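Long-range contacts in Lic11098 (Leptospira interrogans serogroup Icterohaemorrhagiae serovar copenhageni, PDB 4U08), which is of unknown function but, as a leucine-rich repeat protein of a pathogen, may serve as a virulence factor that binds partner molecules: residues I56-E61 with M79-E84; Q89-L94 with Q112-L117; L211-L216 with L234-L239; L295-T300 with L318-S323. All coordinates share one frame; numbering follows the deposited sequence.

Contact 1: residues I56-E61 with M79-E84; sequences IALPKE and MALPEE
Ile56 and Met79 begin a pairing between successive coils of the leucine-rich repeat solenoid, where corresponding loop segments run nearly alongside each other, 11° apart in direction. The carbonyl of Ile56 receives the backbone N-H of Met79, modelled as selenomethionine, in a nearly straight bond with Ile56 O 2.9 Å from Met79 N. CB and CG of Met79 rest against that same oxygen, while the bent remainder of the chain leads away. Ala57 meets Ala80 mainly through backbone; Ala80 N is buried here without a polar partner in the model. Leu58 is the apolar link: its CB lies 4.0 Å from Pro82 CD, and its CD1 approaches Leu81 CD2 at 4.4 Å. Leu73 beside Leu58, with Leu96 and Pro105 beside Leu81, extends this packing into adjoining loops. Pro59 contributes its carbonyl, which with Leu58 O faces CG of the Pro82 ring. Lys60 bends at its third and fourth torsions, carrying NZ away, so that Lys60 NZ and Glu84 OE2 stay 6.1 Å apart. Instead, a bend at chi2 (82°) folds the Glu84 carboxylate over the aliphatic root of the lysine, with Glu84 CD 3.6 Å from Lys60 CB.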
# COMPACT_ATOMS: atom_id res chain seq x y z
N ILE A 56 -1.35 30.41 -9.82
CA ILE A 56 -0.99 30.72 -8.44
C ILE A 56 -2.25 30.89 -7.60
O ILE A 56 -2.22 30.68 -6.39
CB ILE A 56 -0.01 31.92 -8.32
CG1 ILE A 56 -0.56 33.21 -8.98
CG2 ILE A 56 1.39 31.55 -8.84
CD1 ILE A 56 0.09 34.54 -8.50
N ALA A 57 -3.38 31.23 -8.26
CA ALA A 57 -4.69 31.44 -7.64
C ALA A 57 -5.80 31.18 -8.66
O ALA A 57 -5.52 30.95 -9.83
CB ALA A 57 -4.78 32.86 -7.11
N LEU A 58 -7.07 31.22 -8.20
CA LEU A 58 -8.24 31.05 -9.06
C LEU A 58 -9.18 32.23 -8.92
O LEU A 58 -9.34 32.74 -7.80
CB LEU A 58 -9.03 29.79 -8.69
CG LEU A 58 -8.39 28.42 -8.90
CD1 LEU A 58 -9.20 27.37 -8.18
CD2 LEU A 58 -8.27 28.08 -10.39
N PRO A 59 -9.87 32.67 -10.01
CA PRO A 59 -10.84 33.77 -9.85
C PRO A 59 -12.06 33.33 -9.02
O PRO A 59 -12.39 32.14 -8.99
CB PRO A 59 -11.23 34.09 -11.29
CG PRO A 59 -11.04 32.80 -12.03
CD PRO A 59 -9.83 32.18 -11.41
N LYS A 60 -12.71 34.29 -8.35
CA LYS A 60 -13.90 34.05 -7.53
C LYS A 60 -15.08 33.54 -8.37
O LYS A 60 -15.95 32.83 -7.86
CB LYS A 60 -14.28 35.30 -6.71
CG LYS A 60 -14.43 36.59 -7.53
CD LYS A 60 -14.78 37.80 -6.66
CE LYS A 60 -16.23 38.23 -6.80
NZ LYS A 60 -16.49 38.92 -8.09
N GLU A 61 -15.08 33.87 -9.67
CA GLU A 61 -16.12 33.48 -10.63
C GLU A 61 -16.14 31.97 -10.92
O GLU A 61 -17.13 31.49 -11.48
CB GLU A 61 -16.01 34.31 -11.93
CG GLU A 61 -16.16 35.81 -11.72
CD GLU A 61 -14.86 36.60 -11.59
OE1 GLU A 61 -13.94 36.14 -10.88
OE2 GLU A 61 -14.78 37.69 -12.20
N MSE A 79 -1.49 28.76 -4.39
CA MSE A 79 -1.13 29.19 -3.04
C MSE A 79 -2.33 29.17 -2.11
O MSE A 79 -2.16 29.05 -0.90
CB MSE A 79 -0.48 30.58 -3.07
CG MSE A 79 0.69 30.68 -4.03
SE MSE A 79 2.05 31.68 -3.38
CE MSE A 79 2.50 30.73 -1.95
N ALA A 80 -3.55 29.28 -2.67
CA ALA A 80 -4.81 29.32 -1.92
C ALA A 80 -5.99 29.00 -2.82
O ALA A 80 -5.88 29.13 -4.03
CB ALA A 80 -5.01 30.69 -1.28
N LEU A 81 -7.10 28.55 -2.22
CA LEU A 81 -8.35 28.27 -2.92
C LEU A 81 -9.34 29.37 -2.51
O LEU A 81 -9.40 29.69 -1.32
CB LEU A 81 -8.96 26.91 -2.48
CG LEU A 81 -8.25 25.61 -2.86
CD1 LEU A 81 -8.95 24.42 -2.21
CD2 LEU A 81 -8.19 25.42 -4.37
N PRO A 82 -10.13 29.96 -3.43
CA PRO A 82 -11.09 31.00 -3.00
C PRO A 82 -12.23 30.39 -2.17
O PRO A 82 -12.52 29.20 -2.33
CB PRO A 82 -11.60 31.58 -4.32
CG PRO A 82 -11.43 30.47 -5.31
CD PRO A 82 -10.21 29.71 -4.89
N GLU A 83 -12.87 31.20 -1.29
CA GLU A 83 -14.00 30.74 -0.47
C GLU A 83 -15.13 30.21 -1.37
O GLU A 83 -15.83 29.26 -0.99
CB GLU A 83 -14.50 31.85 0.49
CG GLU A 83 -15.07 33.09 -0.18
CD GLU A 83 -15.29 34.35 0.64
OE1 GLU A 83 -14.73 34.46 1.75
OE2 GLU A 83 -16.05 35.22 0.17
N GLU A 84 -15.26 30.79 -2.59
CA GLU A 84 -16.25 30.48 -3.63
C GLU A 84 -16.17 29.05 -4.16
O GLU A 84 -17.08 28.62 -4.86
CB GLU A 84 -16.15 31.48 -4.79
CG GLU A 84 -16.59 32.89 -4.44
CD GLU A 84 -15.60 33.80 -3.73
OE1 GLU A 84 -14.45 33.38 -3.44
OE2 GLU A 84 -15.96 34.98 -3.51

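Contact 2: residues Q89-L94 with Q112-L117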
# COMPACT_ATOMS: atom_id res chain seq x y z
N GLN A 89 -21.69 23.04 -6.16
CA GLN A 89 -22.60 22.04 -5.60
C GLN A 89 -22.72 20.71 -6.39
O GLN A 89 -23.21 19.74 -5.82
CB GLN A 89 -23.99 22.64 -5.33
CG GLN A 89 -24.03 23.62 -4.14
CD GLN A 89 -23.48 23.04 -2.85
OE1 GLN A 89 -24.11 22.20 -2.19
NE2 GLN A 89 -22.27 23.46 -2.46
N ASN A 90 -22.25 20.66 -7.65
CA ASN A 90 -22.27 19.39 -8.40
C ASN A 90 -20.88 18.71 -8.46
O ASN A 90 -20.77 17.59 -8.97
CB ASN A 90 -22.88 19.55 -9.80
CG ASN A 90 -24.40 19.54 -9.77
OD1 ASN A 90 -25.04 18.69 -9.15
ND2 ASN A 90 -25.01 20.51 -10.43
N LEU A 91 -19.85 19.37 -7.92
CA LEU A 91 -18.49 18.85 -7.91
C LEU A 91 -18.39 17.49 -7.20
O LEU A 91 -18.81 17.35 -6.04
CB LEU A 91 -17.51 19.86 -7.30
CG LEU A 91 -16.03 19.71 -7.72
CD1 LEU A 91 -15.82 20.01 -9.20
CD2 LEU A 91 -15.16 20.61 -6.90
N GLN A 92 -17.91 16.48 -7.94
CA GLN A 92 -17.71 15.12 -7.42
C GLN A 92 -16.24 14.80 -7.27
O GLN A 92 -15.88 13.96 -6.45
CB GLN A 92 -18.39 14.10 -8.33
CG GLN A 92 -19.91 14.13 -8.23
CD GLN A 92 -20.61 13.32 -9.30
OE1 GLN A 92 -20.14 13.19 -10.45
NE2 GLN A 92 -21.77 12.79 -8.95
N LYS A 93 -15.38 15.44 -8.06
CA LYS A 93 -13.96 15.16 -8.03
C LYS A 93 -13.18 16.47 -7.99
O LYS A 93 -13.39 17.33 -8.84
CB LYS A 93 -13.58 14.33 -9.28
CG LYS A 93 -12.39 13.40 -9.11
CD LYS A 93 -11.95 12.74 -10.44
CE LYS A 93 -12.87 11.66 -10.96
NZ LYS A 93 -12.87 10.44 -10.10
N LEU A 94 -12.28 16.60 -7.01
CA LEU A 94 -11.44 17.78 -6.91
C LEU A 94 -10.00 17.32 -6.81
O LEU A 94 -9.62 16.71 -5.81
CB LEU A 94 -11.88 18.69 -5.73
CG LEU A 94 -11.03 19.94 -5.42
CD1 LEU A 94 -10.92 20.87 -6.62
CD2 LEU A 94 -11.57 20.68 -4.18
N GLN A 112 -20.97 19.00 -0.73
CA GLN A 112 -21.79 17.84 -0.32
C GLN A 112 -21.85 16.70 -1.34
O GLN A 112 -22.28 15.59 -0.99
CB GLN A 112 -23.22 18.30 0.05
CG GLN A 112 -23.33 19.05 1.38
CD GLN A 112 -23.03 18.20 2.59
OE1 GLN A 112 -23.70 17.20 2.88
NE2 GLN A 112 -22.00 18.57 3.34
N ASN A 113 -21.46 16.97 -2.60
CA ASN A 113 -21.44 15.93 -3.65
C ASN A 113 -20.05 15.36 -3.90
O ASN A 113 -19.92 14.40 -4.67
CB ASN A 113 -22.04 16.46 -4.95
CG ASN A 113 -23.53 16.30 -4.99
OD1 ASN A 113 -24.11 15.42 -4.33
ND2 ASN A 113 -24.20 17.16 -5.76
N LEU A 114 -19.01 15.93 -3.25
CA LEU A 114 -17.62 15.51 -3.41
C LEU A 114 -17.43 14.03 -3.02
O LEU A 114 -17.82 13.59 -1.92
CB LEU A 114 -16.68 16.44 -2.65
CG LEU A 114 -15.28 16.63 -3.21
CD1 LEU A 114 -15.30 17.28 -4.60
CD2 LEU A 114 -14.42 17.45 -2.24
N GLN A 115 -16.89 13.27 -3.96
CA GLN A 115 -16.62 11.84 -3.77
C GLN A 115 -15.13 11.61 -3.66
O GLN A 115 -14.70 10.65 -3.02
CB GLN A 115 -17.19 11.02 -4.96
CG GLN A 115 -18.72 11.01 -5.02
CD GLN A 115 -19.23 9.98 -6.00
OE1 GLN A 115 -18.76 9.89 -7.14
NE2 GLN A 115 -20.20 9.19 -5.57
N GLU A 116 -14.34 12.42 -4.34
CA GLU A 116 -12.90 12.29 -4.38
C GLU A 116 -12.23 13.64 -4.20
O GLU A 116 -12.53 14.60 -4.93
CB GLU A 116 -12.45 11.64 -5.70
CG GLU A 116 -10.94 11.60 -5.91
CD GLU A 116 -10.45 10.89 -7.16
OE1 GLU A 116 -11.26 10.20 -7.82
OE2 GLU A 116 -9.23 10.98 -7.46
N LEU A 117 -11.30 13.71 -3.25
CA LEU A 117 -10.53 14.91 -2.96
C LEU A 117 -9.07 14.54 -2.92
O LEU A 117 -8.64 13.75 -2.07
CB LEU A 117 -11.02 15.51 -1.63
CG LEU A 117 -10.25 16.71 -1.05
CD1 LEU A 117 -10.18 17.88 -2.06
CD2 LEU A 117 -10.89 17.17 0.25
O HOH W 1 -26.72 17.69 -7.29
O HOH W 2 -20.11 19.03 -4.15
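Lys93 and Glu116 both send CG anti to the backbone N (chi1 -151° and 174°), but the glutamate then runs extended while the lysine folds at its third and fourth torsions. Lys93 NZ thereby reaches Glu116 OE1 at 2.8 Å in a salt bridge that enters from above the carboxylate plane. On the other face of the strands Leu94 and Leu117 lie side by side, CD2 of Leu94 3.8 Å from CD1 of Leu117. The two strands are parallel neighbours in a leucine-rich repeat solenoid, with these leucines facing the interior and Lys93 and Glu116 on the concave surface. Gln92 O is gripped twice, by Gln115 N at 2.8 Å and Glu116 N at 3.0 Å, and Leu94 N binds Glu116 O. Before the strands, ND2 of Asn113 donates to Gln89 O at 2.8 Å in a bent bond, in the plane of that carbonyl, though the oxygen stands out of the amide plane. The amide lies nearly parallel to that of Asn90, 7° apart, and a water joins Asn90 OD1 to Asn113 ND2; Asn90 ND2 is held by Gln66 O. A second water accepts from the backbone N of Asn113 and donates to Leu91 O.

Contact 3: residues L211-L216 with L234-L239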
# COMPACT_ATOMS: atom_id res chain seq x y z
N LEU A 211 1.89 0.20 5.80
CA LEU A 211 2.60 0.74 6.97
C LEU A 211 4.10 0.70 6.81
O LEU A 211 4.84 0.71 7.80
CB LEU A 211 2.19 -0.02 8.23
CG LEU A 211 0.85 0.37 8.85
CD1 LEU A 211 0.42 -0.67 9.83
CD2 LEU A 211 0.96 1.70 9.56
N ARG A 212 4.57 0.65 5.56
CA ARG A 212 6.00 0.54 5.26
C ARG A 212 6.76 1.75 5.72
O ARG A 212 6.27 2.87 5.61
CB ARG A 212 6.21 0.36 3.75
CG ARG A 212 5.62 -0.95 3.21
CD ARG A 212 5.62 -0.94 1.70
NE ARG A 212 4.47 -0.22 1.16
CZ ARG A 212 4.22 -0.07 -0.14
NH1 ARG A 212 5.04 -0.60 -1.04
NH2 ARG A 212 3.16 0.60 -0.54
N ASN A 213 7.99 1.53 6.17
CA ASN A 213 8.89 2.62 6.53
C ASN A 213 8.35 3.51 7.66
O ASN A 213 8.31 4.72 7.55
CB ASN A 213 9.29 3.45 5.28
CG ASN A 213 10.77 3.70 5.13
OD1 ASN A 213 11.27 3.88 4.02
ND2 ASN A 213 11.49 3.79 6.24
N ASN A 214 7.94 2.89 8.75
CA ASN A 214 7.52 3.61 9.95
C ASN A 214 8.47 3.19 11.08
O ASN A 214 9.55 2.68 10.78
CB ASN A 214 6.03 3.37 10.26
CG ASN A 214 5.15 4.25 9.44
OD1 ASN A 214 5.02 5.44 9.71
ND2 ASN A 214 4.54 3.71 8.39
N GLN A 215 8.10 3.40 12.34
CA GLN A 215 8.96 3.05 13.48
C GLN A 215 8.25 2.14 14.46
O GLN A 215 8.49 2.24 15.66
CB GLN A 215 9.47 4.34 14.16
CG GLN A 215 10.49 5.11 13.31
CD GLN A 215 10.64 6.57 13.69
OE1 GLN A 215 10.54 6.96 14.87
NE2 GLN A 215 10.93 7.40 12.70
N LEU A 216 7.38 1.23 13.95
CA LEU A 216 6.63 0.31 14.80
C LEU A 216 7.50 -0.75 15.45
O LEU A 216 8.27 -1.40 14.75
CB LEU A 216 5.49 -0.38 14.00
CG LEU A 216 4.43 0.54 13.40
CD1 LEU A 216 3.55 -0.24 12.40
CD2 LEU A 216 3.56 1.15 14.51
N LEU A 234 4.27 -4.28 6.14
CA LEU A 234 5.01 -3.81 7.32
C LEU A 234 6.52 -3.70 7.10
O LEU A 234 7.27 -3.62 8.08
CB LEU A 234 4.70 -4.71 8.51
CG LEU A 234 3.29 -4.54 9.10
CD1 LEU A 234 2.87 -5.77 9.86
CD2 LEU A 234 3.21 -3.30 9.98
N ASN A 235 6.96 -3.62 5.83
CA ASN A 235 8.38 -3.49 5.48
C ASN A 235 9.03 -2.33 6.20
O ASN A 235 8.41 -1.26 6.33
CB ASN A 235 8.57 -3.20 4.00
CG ASN A 235 8.04 -4.21 3.04
OD1 ASN A 235 7.88 -3.90 1.86
ND2 ASN A 235 7.85 -5.44 3.48
N LYS A 236 10.29 -2.51 6.59
CA LYS A 236 11.11 -1.43 7.17
C LYS A 236 10.46 -0.76 8.40
O LYS A 236 10.24 0.45 8.42
CB LYS A 236 11.50 -0.40 6.10
CG LYS A 236 12.46 -0.96 5.05
CD LYS A 236 12.83 0.07 4.00
CE LYS A 236 13.87 -0.48 3.06
NZ LYS A 236 14.11 0.41 1.90
N ASN A 237 10.15 -1.56 9.40
CA ASN A 237 9.71 -1.10 10.71
C ASN A 237 10.74 -1.67 11.71
O ASN A 237 11.81 -2.10 11.28
CB ASN A 237 8.27 -1.53 11.01
CG ASN A 237 7.27 -0.60 10.40
OD1 ASN A 237 6.98 0.46 10.94
ND2 ASN A 237 6.73 -0.94 9.24
N LYS A 238 10.40 -1.74 13.00
CA LYS A 238 11.31 -2.24 14.05
C LYS A 238 10.65 -3.35 14.85
O LYS A 238 10.93 -3.50 16.03
CB LYS A 238 11.72 -1.08 14.99
CG LYS A 238 12.54 0.01 14.34
CD LYS A 238 12.81 1.14 15.32
CE LYS A 238 13.83 2.14 14.81
NZ LYS A 238 13.27 3.02 13.75
N LEU A 239 9.76 -4.14 14.20
CA LEU A 239 9.06 -5.23 14.87
C LEU A 239 9.98 -6.29 15.37
O LEU A 239 10.82 -6.81 14.62
CB LEU A 239 7.96 -5.86 13.98
CG LEU A 239 6.89 -4.89 13.45
CD1 LEU A 239 6.08 -5.53 12.33
CD2 LEU A 239 5.97 -4.42 14.55
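Asn237 and Leu211 supply the central polar link between these two loop segments. CG of Asn237, anti to the carbonyl carbon (chi1 -83°), turns the amide toward the preceding coil. Three hydrogen bonds grip the Asn237 amide. ND2 of Asn237 donates to Leu211 O at 2.9 Å, close to straight (174°) and in the plane of the amide, and its second N-H goes to Leu234 O of its own segment, approaching that carbonyl from above its plane. The oxygen accepts: Leu216 N lies 3.1 Å from Asn237 OD1. With both N-H groups and the oxygen engaged, the rotation of this buried side chain is fixed. Leu211 O is shared, since Asn214 ND2 donates to it at 3.1 Å from the opposite face of the carbonyl plane.

Backbone bonds run alongside. Asn213 N binds Asn235 O at 2.8 Å, Lys238 N binds Leu216 O, and the bond from Asn214 N to Lys236 O is weak.

Apolar packing lies beneath. Leu211 and Leu234 point the same way, with CD1 of Leu211 3.8 Å from CD2 of Leu234, whereas Leu216 crosses Leu234 at about a right angle. Outside, the Arg212 chain lies beside Asn235, while its guanidinium is salt-bridged to Asp189, and a bound zinc ion lies about 4 Å from the Arg212 side chain.

This asparagine arrangement is a hallmark of leucine-rich repeats, and it propagates: Asn214 reaches back to Leu188 and Leu193, and Asn260 donates to Leu234 O. The paired segments follow strands 208-210 and 231-233, turning the chain out of the parallel strands.

Contact 4: residues L295-T300 with L318-S323; sequences LQRLQT and LRNLES
Arg319 crosses the side chain of Gln296 at about a right angle, its guanidinium tilted 54° from the amide plane. CG of Arg319 sits between the backbone N and the carbonyl carbon (chi1 61°), and the chain from there runs extended to NE, bringing NH1 2.8 Å from Gln296 OE1. That bond is weak, because its angle is poor. Gln296 NE2, by contrast, is bonded to Gln317 O, and Gln296 O lies over one face of the guanidinium. Arg297 runs beside Arg319, the two guanidiniums 77° apart in plane. Their like charges come close, with Arg297 NH1 3.6 Å from Arg319 NH2, which probably costs some energy.

Both segments begin with a type I turn, Leu295 to Leu298 and Leu318 to Leu321, the same turn repeated one coil later, as in the solenoid of leucine-rich repeats. The second turn leans on the first through Asn320, whose ND2 donates to Gln296 O at 2.8 Å in the carbonyl plane; OD1 of Asn320 binds Lys343 NZ. A water accepts from Asn320 N at 3.0 Å and lies near the carbonyls of Leu295 and Leu298. Leu298 and Leu321 lie side by side, pointing the same way, CD2 of Leu298 4.0 Å from CD1 of Leu321; Leu318 CD2 meets Leu295 CB. At the start of the strands Gln299 O accepts two backbone donors, Glu322 N at 2.8 Å and Ser323 N nearly along the C=O direction, as Thr300 pairs in parallel with Ser323. Gln299 and Glu322 then run side by side outward, with Gln299 OE1 4.2 Å from Glu322 OE1.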
# COMPACT_ATOMS: atom_id res chain seq x y z
N LEU A 295 0.25 -23.62 6.15
CA LEU A 295 0.01 -22.55 5.17
C LEU A 295 -0.18 -23.17 3.78
O LEU A 295 0.65 -23.03 2.90
CB LEU A 295 1.13 -21.50 5.22
CG LEU A 295 1.27 -20.76 6.57
CD1 LEU A 295 2.50 -19.86 6.57
CD2 LEU A 295 0.02 -19.94 6.89
N GLN A 296 -1.32 -23.87 3.61
CA GLN A 296 -1.64 -24.64 2.40
C GLN A 296 -1.77 -23.83 1.11
O GLN A 296 -1.59 -24.38 0.03
CB GLN A 296 -2.87 -25.52 2.64
CG GLN A 296 -2.59 -26.66 3.64
CD GLN A 296 -1.44 -27.54 3.18
OE1 GLN A 296 -1.52 -28.25 2.18
NE2 GLN A 296 -0.31 -27.44 3.86
N ARG A 297 -1.99 -22.50 1.19
CA ARG A 297 -2.09 -21.67 -0.01
C ARG A 297 -0.79 -20.93 -0.29
O ARG A 297 -0.69 -20.19 -1.27
CB ARG A 297 -3.27 -20.69 0.15
CG ARG A 297 -4.62 -21.40 0.17
CD ARG A 297 -5.31 -21.33 -1.18
NE ARG A 297 -6.70 -21.81 -1.10
CZ ARG A 297 -7.08 -23.07 -1.27
NH1 ARG A 297 -6.18 -24.01 -1.54
NH2 ARG A 297 -8.36 -23.40 -1.18
N LEU A 298 0.22 -21.12 0.57
CA LEU A 298 1.46 -20.38 0.37
C LEU A 298 2.15 -20.68 -0.96
O LEU A 298 2.40 -21.85 -1.26
CB LEU A 298 2.43 -20.57 1.57
CG LEU A 298 3.49 -19.49 1.75
CD1 LEU A 298 2.85 -18.15 2.20
CD2 LEU A 298 4.55 -19.94 2.79
N GLN A 299 2.45 -19.64 -1.74
CA GLN A 299 3.14 -19.75 -3.03
C GLN A 299 4.56 -19.24 -2.96
O GLN A 299 5.45 -19.73 -3.67
CB GLN A 299 2.40 -18.91 -4.10
CG GLN A 299 1.08 -19.50 -4.55
CD GLN A 299 0.32 -18.50 -5.39
OE1 GLN A 299 0.89 -17.72 -6.14
NE2 GLN A 299 -1.00 -18.48 -5.24
N THR A 300 4.78 -18.19 -2.19
CA THR A 300 6.07 -17.53 -2.11
C THR A 300 6.50 -17.35 -0.66
O THR A 300 5.77 -16.77 0.14
CB THR A 300 5.93 -16.19 -2.87
OG1 THR A 300 5.56 -16.46 -4.23
CG2 THR A 300 7.17 -15.43 -2.90
N LEU A 318 3.96 -27.63 2.41
CA LEU A 318 3.62 -26.45 1.60
C LEU A 318 3.45 -26.85 0.13
O LEU A 318 4.27 -26.54 -0.72
CB LEU A 318 4.67 -25.35 1.79
CG LEU A 318 4.83 -24.84 3.23
CD1 LEU A 318 6.00 -23.90 3.34
CD2 LEU A 318 3.57 -24.15 3.70
N ARG A 319 2.35 -27.58 -0.14
CA ARG A 319 2.05 -28.16 -1.46
C ARG A 319 1.94 -27.13 -2.60
O ARG A 319 2.20 -27.48 -3.74
CB ARG A 319 0.80 -29.06 -1.40
CG ARG A 319 -0.49 -28.34 -0.98
CD ARG A 319 -1.72 -29.19 -1.16
NE ARG A 319 -2.90 -28.37 -1.45
CZ ARG A 319 -3.86 -28.08 -0.57
NH1 ARG A 319 -3.82 -28.58 0.66
NH2 ARG A 319 -4.88 -27.31 -0.93
N ASN A 320 1.58 -25.87 -2.28
CA ASN A 320 1.43 -24.85 -3.32
C ASN A 320 2.63 -23.94 -3.47
O ASN A 320 2.62 -23.04 -4.31
CB ASN A 320 0.14 -24.04 -3.06
CG ASN A 320 -1.06 -24.80 -3.53
OD1 ASN A 320 -1.07 -25.37 -4.62
ND2 ASN A 320 -2.05 -24.93 -2.69
N LEU A 321 3.71 -24.19 -2.71
CA LEU A 321 4.88 -23.36 -2.75
C LEU A 321 5.60 -23.45 -4.07
O LEU A 321 5.94 -24.55 -4.50
CB LEU A 321 5.84 -23.73 -1.59
CG LEU A 321 6.86 -22.66 -1.20
CD1 LEU A 321 6.17 -21.46 -0.51
CD2 LEU A 321 7.91 -23.26 -0.25
N GLU A 322 5.83 -22.30 -4.68
CA GLU A 322 6.51 -22.18 -5.96
C GLU A 322 7.87 -21.56 -5.83
O GLU A 322 8.75 -21.83 -6.65
CB GLU A 322 5.66 -21.33 -6.93
CG GLU A 322 4.35 -22.00 -7.26
CD GLU A 322 3.39 -21.19 -8.12
OE1 GLU A 322 3.64 -19.98 -8.35
OE2 GLU A 322 2.38 -21.77 -8.56
N SER A 323 8.05 -20.69 -4.82
CA SER A 323 9.31 -20.00 -4.67
C SER A 323 9.77 -19.99 -3.22
O SER A 323 9.01 -19.58 -2.33
CB SER A 323 9.19 -18.57 -5.20
OG SER A 323 10.44 -17.92 -5.12
O HOH W 3 1.76 -24.21 0.18

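Overall arrangement
Followed from the N terminus, the four contacts occur in series, none nesting in or crossing another, and each closes one coil by joining equivalent positions of successive turns. Contact 1 pairs loop segments after strands 47-49 and 70-72. Contact 2 ties together strands 93-95 and 116-118 and the turns leading into them; its centre lies about 17 Å from that of contact 1. Contact 3, about 34 Å from contact 2 between centres, couples the loops leaving strands 208-210 and 231-233. Contact 4, its centre about 25 Å from that of contact 3, joins the turns that enter strands 300-302 and 323-325, across the chain's centre from contacts 1 and 2. Together they sample coils along a curved solenoid.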